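Local structure of predicted acyltransferase with acyl-CoA N-acyltransferase domain (4RS2) at residues V61-D64 and Q68-G71; L56-V61 and D114-F119; A142-R147 and F157-L162; E83-V88 and N168-L173. The protein probably transfers an acyl group from acyl-coenzyme A to a substrate not yet identified and, when overproduced, weakens gene silencing by small RNAs. All blocks are in the same frame, centred on the assembly; numbering follows the deposited sequence. Where two conformers were deposited one is given.

Interaction 1 of 4, residues V61-D64 and Q68-G71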
loop_
_atom_site.group_PDB
_atom_site.type_symbol
_atom_site.label_atom_id
_atom_site.label_comp_id
_atom_site.label_asym_id
_atom_site.label_seq_id
_atom_site.Cartn_x
_atom_site.Cartn_y
_atom_site.Cartn_z
ATOM N N VAL A 61 7.283 -7.411 2.192
ATOM C CA VAL A 61 7.054 -8.618 1.423
ATOM C C VAL A 61 6.555 -9.714 2.314
ATOM O O VAL A 61 6.904 -9.767 3.502
ATOM C CB VAL A 61 8.322 -9.173 0.698
ATOM C CG1 VAL A 61 8.790 -8.240 -0.398
ATOM C CG2 VAL A 61 9.447 -9.441 1.661
ATOM N N ALA A 62 5.725 -10.577 1.739
ATOM C CA ALA A 62 5.345 -11.842 2.365
ATOM C C ALA A 62 6.098 -12.873 1.531
ATOM O O ALA A 62 6.110 -12.813 0.285
ATOM C CB ALA A 62 3.864 -12.090 2.271
ATOM N N THR A 63 6.732 -13.831 2.186
ATOM C CA THR A 63 7.501 -14.855 1.471
ATOM C C THR A 63 7.109 -16.248 1.918
ATOM O O THR A 63 6.594 -16.420 3.008
ATOM C CB THR A 63 9.008 -14.675 1.670
ATOM O OG1 THR A 63 9.315 -14.858 3.053
ATOM C CG2 THR A 63 9.456 -13.314 1.194
ATOM N N ASP A 64 7.271 -17.208 1.022
ATOM C CA ASP A 64 6.925 -18.591 1.331
ATOM C C ASP A 64 8.133 -19.223 1.975
ATOM O O ASP A 64 9.167 -18.561 2.145
ATOM C CB ASP A 64 6.460 -19.366 0.081
ATOM C CG ASP A 64 7.584 -19.614 -0.925
ATOM O OD1 ASP A 64 8.777 -19.363 -0.601
ATOM O OD2 ASP A 64 7.264 -20.064 -2.056
ATOM N N GLN A 68 10.482 -17.126 -1.619
ATOM C CA GLN A 68 9.852 -16.553 -2.803
ATOM C C GLN A 68 8.832 -15.522 -2.362
ATOM O O GLN A 68 8.068 -15.765 -1.419
ATOM C CB GLN A 68 9.114 -17.605 -3.627
ATOM C CG GLN A 68 8.468 -17.044 -4.896
ATOM C CD GLN A 68 7.549 -18.034 -5.606
ATOM O OE1 GLN A 68 7.043 -18.988 -5.000
ATOM N NE2 GLN A 68 7.303 -17.791 -6.892
ATOM N N VAL A 69 8.807 -14.386 -3.061
ATOM C CA VAL A 69 7.832 -13.321 -2.765
ATOM C C VAL A 69 6.455 -13.729 -3.240
ATOM O O VAL A 69 6.251 -13.929 -4.430
ATOM C CB VAL A 69 8.239 -11.999 -3.434
ATOM C CG1 VAL A 69 7.231 -10.916 -3.160
ATOM C CG2 VAL A 69 9.645 -11.593 -2.959
ATOM N N ILE A 70 5.504 -13.802 -2.307
ATOM C CA ILE A 70 4.136 -14.209 -2.576
ATOM C C ILE A 70 3.140 -13.112 -2.190
ATOM O O ILE A 70 1.930 -13.246 -2.385
ATOM C CB ILE A 70 3.782 -15.495 -1.772
ATOM C CG1 ILE A 70 3.848 -15.276 -0.230
ATOM C CG2 ILE A 70 4.749 -16.619 -2.112
ATOM C CD1 ILE A 70 3.228 -16.350 0.647
ATOM N N GLY A 71 3.650 -12.008 -1.657
ATOM C CA GLY A 71 2.802 -10.876 -1.339
ATOM C C GLY A 71 3.600 -9.614 -1.191
ATOM O O GLY A 71 4.786 -9.663 -0.860
#

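Interaction 2 of 4, residues L56-V61 and D114-F119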
loop_
_atom_site.group_PDB
_atom_site.type_symbol
_atom_site.label_atom_id
_atom_site.label_comp_id
_atom_site.label_asym_id
_atom_site.label_seq_id
_atom_site.Cartn_x
_atom_site.Cartn_y
_atom_site.Cartn_z
ATOM N N LEU A 56 10.081 5.220 -2.540
ATOM C CA LEU A 56 9.414 4.066 -1.955
ATOM C C LEU A 56 9.720 4.167 -0.461
ATOM O O LEU A 56 10.805 3.787 -0.045
ATOM C CB LEU A 56 9.946 2.765 -2.579
ATOM C CG LEU A 56 9.115 1.486 -2.541
ATOM C CD1 LEU A 56 7.756 1.663 -3.185
ATOM C CD2 LEU A 56 9.859 0.364 -3.246
ATOM N N THR A 57 8.781 4.705 0.320
ATOM C CA THR A 57 8.957 4.927 1.756
ATOM C C THR A 57 9.136 3.648 2.532
ATOM O O THR A 57 9.913 3.568 3.451
ATOM C CB THR A 57 7.710 5.634 2.319
ATOM O OG1 THR A 57 7.484 6.862 1.612
ATOM C CG2 THR A 57 7.833 5.911 3.785
ATOM N N LEU A 58 8.336 2.652 2.179
ATOM C CA LEU A 58 8.371 1.380 2.871
ATOM C C LEU A 58 7.714 0.351 1.955
ATOM O O LEU A 58 6.740 0.663 1.292
ATOM C CB LEU A 58 7.626 1.451 4.215
ATOM C CG LEU A 58 7.521 0.146 5.027
ATOM C CD1 LEU A 58 8.900 -0.291 5.487
ATOM C CD2 LEU A 58 6.593 0.341 6.216
ATOM N N GLY A 59 8.308 -0.835 1.903
ATOM C CA GLY A 59 7.755 -1.972 1.190
ATOM C C GLY A 59 7.870 -3.175 2.104
ATOM O O GLY A 59 8.861 -3.315 2.811
ATOM N N LEU A 60 6.829 -3.994 2.138
ATOM C CA LEU A 60 6.824 -5.201 2.944
ATOM C C LEU A 60 6.520 -6.330 2.022
ATOM O O LEU A 60 5.634 -6.213 1.153
ATOM C CB LEU A 60 5.753 -5.172 4.048
ATOM C CG LEU A 60 5.814 -4.116 5.155
ATOM C CD1 LEU A 60 4.813 -4.481 6.231
ATOM C CD2 LEU A 60 7.180 -3.990 5.773
ATOM N N VAL A 61 7.283 -7.411 2.192
ATOM C CA VAL A 61 7.054 -8.618 1.423
ATOM C C VAL A 61 6.555 -9.714 2.314
ATOM O O VAL A 61 6.904 -9.767 3.502
ATOM C CB VAL A 61 8.322 -9.173 0.698
ATOM C CG1 VAL A 61 8.790 -8.240 -0.398
ATOM C CG2 VAL A 61 9.447 -9.441 1.661
ATOM N N ASP A 114 1.237 -0.477 11.140
ATOM C CA ASP A 114 1.862 -0.532 12.472
ATOM C C ASP A 114 3.308 -0.020 12.420
ATOM O O ASP A 114 3.726 0.730 13.295
ATOM C CB ASP A 114 1.833 -1.957 12.989
ATOM C CG ASP A 114 2.222 -2.053 14.433
ATOM O OD1 ASP A 114 1.503 -1.471 15.270
ATOM O OD2 ASP A 114 3.225 -2.725 14.711
ATOM N N SER A 115 4.041 -0.426 11.389
ATOM C CA SER A 115 5.420 0.011 11.189
ATOM C C SER A 115 5.466 1.530 10.961
ATOM O O SER A 115 6.316 2.268 11.530
ATOM C CB SER A 115 6.031 -0.734 10.006
ATOM O OG SER A 115 6.315 -2.085 10.365
ATOM N N LEU A 116 4.561 2.009 10.141
ATOM C CA LEU A 116 4.536 3.441 9.834
ATOM C C LEU A 116 4.262 4.261 11.101
ATOM O O LEU A 116 4.890 5.291 11.326
ATOM C CB LEU A 116 3.554 3.730 8.719
ATOM C CG LEU A 116 3.982 3.184 7.371
ATOM C CD1 LEU A 116 2.776 3.092 6.490
ATOM C CD2 LEU A 116 5.072 4.020 6.709
ATOM N N ASN A 117 3.340 3.781 11.929
ATOM C CA ASN A 117 3.056 4.464 13.177
ATOM C C ASN A 117 4.276 4.487 14.061
ATOM O O ASN A 117 4.596 5.528 14.665
ATOM C CB ASN A 117 1.920 3.757 13.906
ATOM C CG ASN A 117 1.563 4.426 15.225
ATOM O OD1 ASN A 117 1.201 5.594 15.254
ATOM N ND2 ASN A 117 1.671 3.684 16.313
ATOM N N GLU A 118 4.926 3.325 14.171
ATOM C CA GLU A 118 6.158 3.154 14.962
ATOM C C GLU A 118 7.220 4.152 14.552
ATOM O O GLU A 118 7.945 4.673 15.402
ATOM C CB GLU A 118 6.685 1.717 14.782
ATOM C CG GLU A 118 8.040 1.354 15.368
ATOM C CD GLU A 118 8.486 -0.030 14.919
ATOM O OE1 GLU A 118 7.781 -0.669 14.091
ATOM O OE2 GLU A 118 9.547 -0.499 15.373
ATOM N N PHE A 119 7.316 4.409 13.250
ATOM C CA PHE A 119 8.312 5.332 12.723
ATOM C C PHE A 119 7.845 6.778 12.553
ATOM O O PHE A 119 8.520 7.566 11.903
ATOM C CB PHE A 119 9.004 4.732 11.504
ATOM C CG PHE A 119 9.798 3.479 11.840
ATOM C CD1 PHE A 119 10.847 3.531 12.754
ATOM C CD2 PHE A 119 9.484 2.254 11.266
ATOM C CE1 PHE A 119 11.572 2.394 13.081
ATOM C CE2 PHE A 119 10.206 1.114 11.581
ATOM C CZ PHE A 119 11.248 1.179 12.489
#

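Interaction 3 of 4, residues A142-R147 and F157-L162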
loop_
_atom_site.group_PDB
_atom_site.type_symbol
_atom_site.label_atom_id
_atom_site.label_comp_id
_atom_site.label_asym_id
_atom_site.label_seq_id
_atom_site.Cartn_x
_atom_site.Cartn_y
_atom_site.Cartn_z
ATOM N N ALA A 142 -13.345 11.746 1.185
ATOM C CA ALA A 142 -14.267 12.845 0.951
ATOM C C ALA A 142 -14.962 13.276 2.230
ATOM O O ALA A 142 -15.235 14.435 2.395
ATOM C CB ALA A 142 -15.291 12.493 -0.118
ATOM N N HIS A 143 -15.203 12.346 3.142
ATOM C CA HIS A 143 -15.842 12.683 4.408
ATOM C C HIS A 143 -14.982 13.517 5.322
ATOM O O HIS A 143 -15.481 14.094 6.299
ATOM C CB HIS A 143 -16.291 11.431 5.139
ATOM C CG HIS A 143 -17.364 10.687 4.422
ATOM N ND1 HIS A 143 -17.812 9.448 4.836
ATOM C CD2 HIS A 143 -18.007 10.956 3.263
ATOM C CE1 HIS A 143 -18.748 9.030 4.008
ATOM N NE2 HIS A 143 -18.895 9.927 3.049
ATOM N N HIS A 144 -13.703 13.591 5.005
ATOM C CA HIS A 144 -12.741 14.407 5.746
ATOM C C HIS A 144 -12.233 15.536 4.877
ATOM O O HIS A 144 -11.229 16.174 5.201
ATOM C CB HIS A 144 -11.560 13.549 6.180
ATOM C CG HIS A 144 -11.908 12.468 7.148
ATOM N ND1 HIS A 144 -11.834 12.635 8.514
ATOM C CD2 HIS A 144 -12.320 11.198 6.947
ATOM C CE1 HIS A 144 -12.158 11.501 9.109
ATOM N NE2 HIS A 144 -12.477 10.622 8.184
ATOM N N ASP A 145 -12.927 15.826 3.768
ATOM C CA ASP A 145 -12.510 16.906 2.856
ATOM C C ASP A 145 -11.086 16.733 2.321
ATOM O O ASP A 145 -10.314 17.686 2.256
ATOM C CB ASP A 145 -12.714 18.306 3.480
ATOM C CG ASP A 145 -14.189 18.732 3.479
ATOM O OD1 ASP A 145 -15.045 17.910 3.074
ATOM O OD2 ASP A 145 -14.499 19.871 3.910
ATOM N N LEU A 146 -10.767 15.492 1.954
ATOM C CA LEU A 146 -9.502 15.134 1.319
ATOM C C LEU A 146 -9.783 14.524 -0.050
ATOM O O LEU A 146 -10.721 13.726 -0.205
ATOM C CB LEU A 146 -8.753 14.158 2.190
ATOM C CG LEU A 146 -8.250 14.712 3.520
ATOM C CD1 LEU A 146 -7.930 13.564 4.467
ATOM C CD2 LEU A 146 -7.024 15.593 3.282
ATOM N N ARG A 147 -9.004 14.910 -1.055
ATOM C CA ARG A 147 -9.181 14.405 -2.399
ATOM C C ARG A 147 -7.819 14.184 -3.024
ATOM O O ARG A 147 -6.820 14.721 -2.553
ATOM C CB ARG A 147 -9.949 15.399 -3.260
ATOM C CG ARG A 147 -9.218 16.718 -3.476
ATOM C CD ARG A 147 -10.079 17.762 -4.187
ATOM N NE ARG A 147 -9.308 18.965 -4.507
ATOM C CZ ARG A 147 -8.543 19.109 -5.589
ATOM N NH1 ARG A 147 -8.458 18.141 -6.489
ATOM N NH2 ARG A 147 -7.875 20.235 -5.783
ATOM N N PHE A 157 -11.181 7.023 -3.109
ATOM C CA PHE A 157 -10.061 7.611 -2.363
ATOM C C PHE A 157 -10.352 7.549 -0.886
ATOM O O PHE A 157 -11.423 7.984 -0.433
ATOM C CB PHE A 157 -9.740 9.030 -2.800
ATOM C CG PHE A 157 -8.461 9.562 -2.240
ATOM C CD1 PHE A 157 -7.280 8.847 -2.373
ATOM C CD2 PHE A 157 -8.398 10.795 -1.612
ATOM C CE1 PHE A 157 -6.104 9.330 -1.897
ATOM C CE2 PHE A 157 -7.184 11.285 -1.133
ATOM C CZ PHE A 157 -6.041 10.540 -1.272
ATOM N N GLN A 158 -9.433 6.929 -0.145
ATOM C CA GLN A 158 -9.652 6.637 1.278
ATOM C C GLN A 158 -8.457 6.968 2.158
ATOM O O GLN A 158 -7.341 7.151 1.687
ATOM C CB GLN A 158 -9.983 5.137 1.421
ATOM C CG GLN A 158 -11.313 4.737 0.749
ATOM C CD GLN A 158 -11.447 3.258 0.496
ATOM O OE1 GLN A 158 -11.786 2.487 1.375
ATOM N NE2 GLN A 158 -11.181 2.861 -0.741
ATOM N N VAL A 159 -8.723 7.048 3.460
ATOM C CA VAL A 159 -7.703 7.440 4.413
ATOM C C VAL A 159 -7.832 6.640 5.708
ATOM O O VAL A 159 -8.937 6.253 6.131
ATOM C CB VAL A 159 -7.802 8.949 4.709
ATOM C CG1 VAL A 159 -9.124 9.286 5.382
ATOM C CG2 VAL A 159 -6.608 9.421 5.517
ATOM N N HIS A 160 -6.677 6.364 6.303
ATOM C CA HIS A 160 -6.573 5.680 7.589
ATOM C C HIS A 160 -5.628 6.505 8.457
ATOM O O HIS A 160 -4.452 6.592 8.175
ATOM C CB HIS A 160 -6.010 4.261 7.421
ATOM C CG HIS A 160 -6.223 3.363 8.610
ATOM N ND1 HIS A 160 -5.864 3.703 9.896
ATOM C CD2 HIS A 160 -6.750 2.112 8.691
ATOM C CE1 HIS A 160 -6.195 2.718 10.725
ATOM N NE2 HIS A 160 -6.709 1.733 10.013
ATOM N N ARG A 161 -6.144 7.096 9.526
ATOM C CA ARG A 161 -5.308 7.861 10.425
ATOM C C ARG A 161 -4.434 6.902 11.209
ATOM O O ARG A 161 -4.844 5.768 11.477
ATOM C CB ARG A 161 -6.186 8.629 11.411
ATOM C CG ARG A 161 -6.867 7.789 12.474
ATOM C CD ARG A 161 -7.897 8.637 13.190
ATOM N NE ARG A 161 -9.073 8.807 12.345
ATOM C CZ ARG A 161 -10.190 9.439 12.713
ATOM N NH1 ARG A 161 -10.264 10.052 13.915
ATOM N NH2 ARG A 161 -11.228 9.495 11.858
ATOM N N LEU A 162 -3.261 7.364 11.615
ATOM C CA LEU A 162 -2.392 6.582 12.493
ATOM C C LEU A 162 -2.384 7.123 13.925
ATOM O O LEU A 162 -1.803 6.499 14.810
ATOM C CB LEU A 162 -0.989 6.519 11.937
ATOM C CG LEU A 162 -0.920 5.843 10.556
ATOM C CD1 LEU A 162 0.521 5.770 10.060
ATOM C CD2 LEU A 162 -1.509 4.437 10.648
HETATM O O HOH W 1 -13.180 9.950 -1.175
#

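Interaction 4 of 4, residues E83-V88 and N168-L173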
loop_
_atom_site.group_PDB
_atom_site.type_symbol
_atom_site.label_atom_id
_atom_site.label_comp_id
_atom_site.label_asym_id
_atom_site.label_seq_id
_atom_site.Cartn_x
_atom_site.Cartn_y
_atom_site.Cartn_z
ATOM N N GLU A 83 2.239 20.398 1.478
ATOM C CA GLU A 83 3.088 20.306 2.654
ATOM C C GLU A 83 3.266 18.878 3.141
ATOM O O GLU A 83 2.374 18.023 2.978
ATOM C CB GLU A 83 2.534 21.179 3.780
ATOM C CG GLU A 83 2.579 22.678 3.492
ATOM C CD GLU A 83 3.990 23.220 3.300
ATOM O OE1 GLU A 83 4.962 22.437 3.342
ATOM O OE2 GLU A 83 4.131 24.443 3.105
ATOM N N ASP A 84 4.430 18.634 3.745
ATOM C CA ASP A 84 4.782 17.320 4.274
ATOM C C ASP A 84 4.331 17.212 5.714
ATOM O O ASP A 84 4.881 17.875 6.592
ATOM C CB ASP A 84 6.302 17.139 4.198
ATOM C CG ASP A 84 6.787 15.877 4.862
ATOM O OD1 ASP A 84 5.957 15.004 5.232
ATOM O OD2 ASP A 84 8.035 15.759 5.003
ATOM N N LEU A 85 3.311 16.382 5.925
ATOM C CA LEU A 85 2.739 16.105 7.240
ATOM C C LEU A 85 3.029 14.661 7.687
ATOM O O LEU A 85 2.366 14.134 8.574
ATOM C CB LEU A 85 1.225 16.302 7.176
ATOM C CG LEU A 85 0.691 17.638 6.684
ATOM C CD1 LEU A 85 -0.836 17.567 6.640
ATOM C CD2 LEU A 85 1.190 18.778 7.559
ATOM N N GLN A 86 3.997 14.021 7.049
ATOM C CA GLN A 86 4.360 12.649 7.367
ATOM C C GLN A 86 3.200 11.704 7.045
ATOM O O GLN A 86 2.851 10.846 7.827
ATOM C CB GLN A 86 4.805 12.522 8.832
ATOM C CG GLN A 86 5.928 13.488 9.187
ATOM C CD GLN A 86 7.202 13.191 8.421
ATOM O OE1 GLN A 86 7.634 12.040 8.342
ATOM N NE2 GLN A 86 7.825 14.229 7.871
ATOM N N TRP A 87 2.618 11.915 5.869
ATOM C CA TRP A 87 1.600 11.037 5.321
ATOM C C TRP A 87 2.188 10.223 4.161
ATOM O O TRP A 87 3.124 10.667 3.485
ATOM C CB TRP A 87 0.404 11.822 4.777
ATOM C CG TRP A 87 -0.490 12.428 5.777
ATOM C CD1 TRP A 87 -0.172 12.860 7.038
ATOM C CD2 TRP A 87 -1.862 12.781 5.561
ATOM N NE1 TRP A 87 -1.276 13.424 7.633
ATOM C CE2 TRP A 87 -2.331 13.381 6.757
ATOM C CE3 TRP A 87 -2.746 12.599 4.507
ATOM C CZ2 TRP A 87 -3.650 13.814 6.908
ATOM C CZ3 TRP A 87 -4.087 13.009 4.661
ATOM C CH2 TRP A 87 -4.514 13.618 5.857
ATOM N N VAL A 88 1.596 9.058 3.929
ATOM C CA VAL A 88 1.997 8.192 2.809
ATOM C C VAL A 88 0.770 7.663 2.102
ATOM O O VAL A 88 -0.326 7.657 2.675
ATOM C CB VAL A 88 2.852 7.003 3.254
ATOM C CG1 VAL A 88 4.194 7.472 3.784
ATOM C CG2 VAL A 88 2.077 6.155 4.260
ATOM N N ASN A 168 -7.650 15.917 11.808
ATOM C CA ASN A 168 -8.337 17.153 12.219
ATOM C C ASN A 168 -7.622 18.390 11.736
ATOM O O ASN A 168 -6.448 18.591 12.037
ATOM C CB ASN A 168 -8.557 17.175 13.731
ATOM C CG ASN A 168 -9.462 16.037 14.199
ATOM O OD1 ASN A 168 -10.340 15.598 13.459
ATOM N ND2 ASN A 168 -9.263 15.569 15.423
ATOM N N GLY A 169 -8.330 19.187 10.948
ATOM C CA GLY A 169 -7.790 20.404 10.387
ATOM C C GLY A 169 -6.928 20.211 9.151
ATOM O O GLY A 169 -6.279 21.154 8.694
ATOM N N VAL A 170 -6.881 18.989 8.621
ATOM C CA VAL A 170 -6.067 18.694 7.450
ATOM C C VAL A 170 -7.036 18.382 6.323
ATOM O O VAL A 170 -7.739 17.379 6.389
ATOM C CB VAL A 170 -5.135 17.491 7.661
ATOM C CG1 VAL A 170 -4.348 17.237 6.387
ATOM C CG2 VAL A 170 -4.193 17.689 8.861
ATOM N N THR A 171 -7.058 19.248 5.310
ATOM C CA THR A 171 -8.001 19.119 4.190
ATOM C C THR A 171 -7.326 19.492 2.890
ATOM O O THR A 171 -6.230 20.092 2.884
ATOM C CB THR A 171 -9.212 20.063 4.372
ATOM O OG1 THR A 171 -8.755 21.431 4.366
ATOM C CG2 THR A 171 -9.930 19.776 5.636
ATOM N N GLY A 172 -7.975 19.131 1.787
ATOM C CA GLY A 172 -7.531 19.537 0.473
ATOM C C GLY A 172 -6.944 18.449 -0.396
ATOM O O GLY A 172 -7.239 17.272 -0.223
ATOM N N LEU A 173 -6.087 18.868 -1.317
ATOM C CA LEU A 173 -5.496 17.980 -2.286
ATOM C C LEU A 173 -4.302 17.227 -1.743
ATOM O O LEU A 173 -3.295 17.825 -1.308
ATOM C CB LEU A 173 -5.088 18.757 -3.538
ATOM C CG LEU A 173 -4.320 17.951 -4.580
ATOM C CD1 LEU A 173 -5.170 16.860 -5.204
ATOM C CD2 LEU A 173 -3.849 18.922 -5.635
#

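Interaction 1 of 4, residues V61-D64 and Q68-G71
V61 and V69 meet crosswise, nearly at a right angle, through their CG1 methyls. T63 lies on the same face as V69, and its CG2 leans over that backbone; helix 27-37 covers this face with I30 and L33. On the reverse face A62 stands over G71. I70, at the bulge, sets its CG1 3.4 Å from A62 O and its CG2 3.9 Å from D64 CB. These orientations illustrate how a classic beta bulge is built into the hairpin of strands 58-63 and 69-80, part of the central sheet of the GNAT fold. I70 and G71 together face A62, whose carbonyl oxygen takes a nearly straight bond from I70 N (2.8 Å) and a weak one from G71 N (3.2 Å). A62 N closes the pair by donating to G71 O. Toward the turn, D64 N donates to Q68 O at 2.9 Å. The D64 carboxylate is folded back over its own main chain (chi1 69°), which brings OD1 to 3.0 Å from Q68 N; that donor comes from above the carboxylate plane, and E66 N adds a weak second bond to OD1.

Interaction 2 of 4, residues L56-V61 and D114-F119
L58 pushes one methyl, CD2, against helix 104-118, a small example of the helix-on-sheet packing from which the GNAT fold is made. That single branch carries most of the contact: CD2 lies 4.0 Å from S115 CB and equally far from L116 CD2, so it sits against two consecutive helix residues. With CG anti to the backbone N (chi1 177°), the L58 side chain is stretched out from its strand, and it crosses L116 at a slant. T57 adds a looser touch, its CG2 methyl 4.4 Å from L116 CD2. No hydrogen bond links the two segments, and the join is apolar. One step further out, T57 and L58 both face F75 on strand 69-80 in a classic beta bulge, which brings two successive side chains toward the helix. F75 also packs on L116, and V21 of strand 18-21 on L58. S115 presents its CB to the strand, whereas its OG is occupied within the helix by a hydrogen bond to E111 O. The last helical turn is closed behind the contact by F119 N, which bonds to S115 O at 2.9 Å and more weakly to L116 O at 3.2 Å.

Interaction 3 of 4, residues A142-R147 and F157-L162
H144 reaches across to V159 and R161, and its side chain can be followed atom by atom. From CB, which points toward strand 157-161, the torsion that places CG beside the backbone N (chi1 -64°) brings the ring over to the strand. CD2 then comes 4.0 Å from V159 CG1, a van der Waals touch at a slant. Across the ring CE1 lies 3.5 Å from R161 NH2, and the guanidinium stands almost upright to the imidazole, their planes 84° apart. At the tip, NE2 is hydrogen-bonded to OE1 of E139, the same oxygen that forms a salt bridge with R161 NH2. One carboxylate oxygen therefore draws the two nitrogens together, and its negative charge probably offsets the nearness of the arginine. The arginine is held from a second direction by the bond of NH1 to D164 O.

Further along, L146 CD1 makes a loose contact of 4.5 Å with V159 CG2. The F157 ring lies against the R147 backbone, CE2 being 3.5 Å from R147 C, while L146 O sits in the ring plane at its edge. A water bridges A142 N (3.0 Å) and F157 O (2.7 Å) next to the backbone bonding of A141 with F157. Strand 157-161 lies between strands 123-127 and 139-140, antiparallel to both, and this insertion of a later strand between two earlier ones is characteristic of the C-terminal half of the GNAT fold; here segment 142-147 packs against it.

Interaction 4 of 4, residues E83-V88 and N168-L173
V170 sets its CG1 methyl against both L85 and W87, the two residues on either side of a corner in the chain. At that corner, Q86, the chain turns from the weakly bonded strand 83-85 into strand 87-95 of the GNAT sheet, and V170 belongs to the loop that leads into strand 172-175. Standing anti to its backbone N (chi1 179°), CG1 approaches L85 CD1 and W87 CZ2 at the same distance, 3.5 Å in each case, close for carbon atoms. The leucine and the valine meet tip to tip, and V170 CG2 adds a second touch to L85 CD1 at 4.0 Å. The tryptophan behaves differently: its side chain and that of V170 run past one another in opposite directions, and the valine methyl meets the benzo ring obliquely along its CZ2-CH2 side, CH2 being 3.7 Å from V170 CG1. L85 CD1 also lies over one face of the indole, 4.2 Å above its plane and displaced toward the rim, so leucine, tryptophan and valine form one apolar cluster.

In the next shell W87 is packed by V78 and V80 of strand 69-80, by A123 and V125 of strand 123-127, and by L146; V80 touches V170 as well. The main chain that sets L85 and W87 side by side takes positive phi at Q86. An Asx turn fastens this corner: Q86 N donates to D84 OD1 at 2.8 Å, with an N-H...O angle of 158°.

Overall arrangement
All four contacts reach the same branched sheet. Interactions 1 and 2 share V61 and strand 58-63, with centres 16 Å apart; interactions 3 and 4 lie together beyond the chain's centre, their centres 29 and 32 Å from that of interaction 1. L116 of interaction 2 packs on both of them, its CB 3.9 Å from L162 CD1 of interaction 3 and its CD1 3.9 Å from V88 CG2 of interaction 4. Interactions 3 and 4 are joined by probable backbone hydrogen bonds, D145 O to G172 N at 2.8 Å and R147 N to G172 O at 3.1 Å, between parallel strands 146-147 and 172-175. G71 of interaction 1 is about 8 Å from the bound coenzyme A, measured from where its side chain would be.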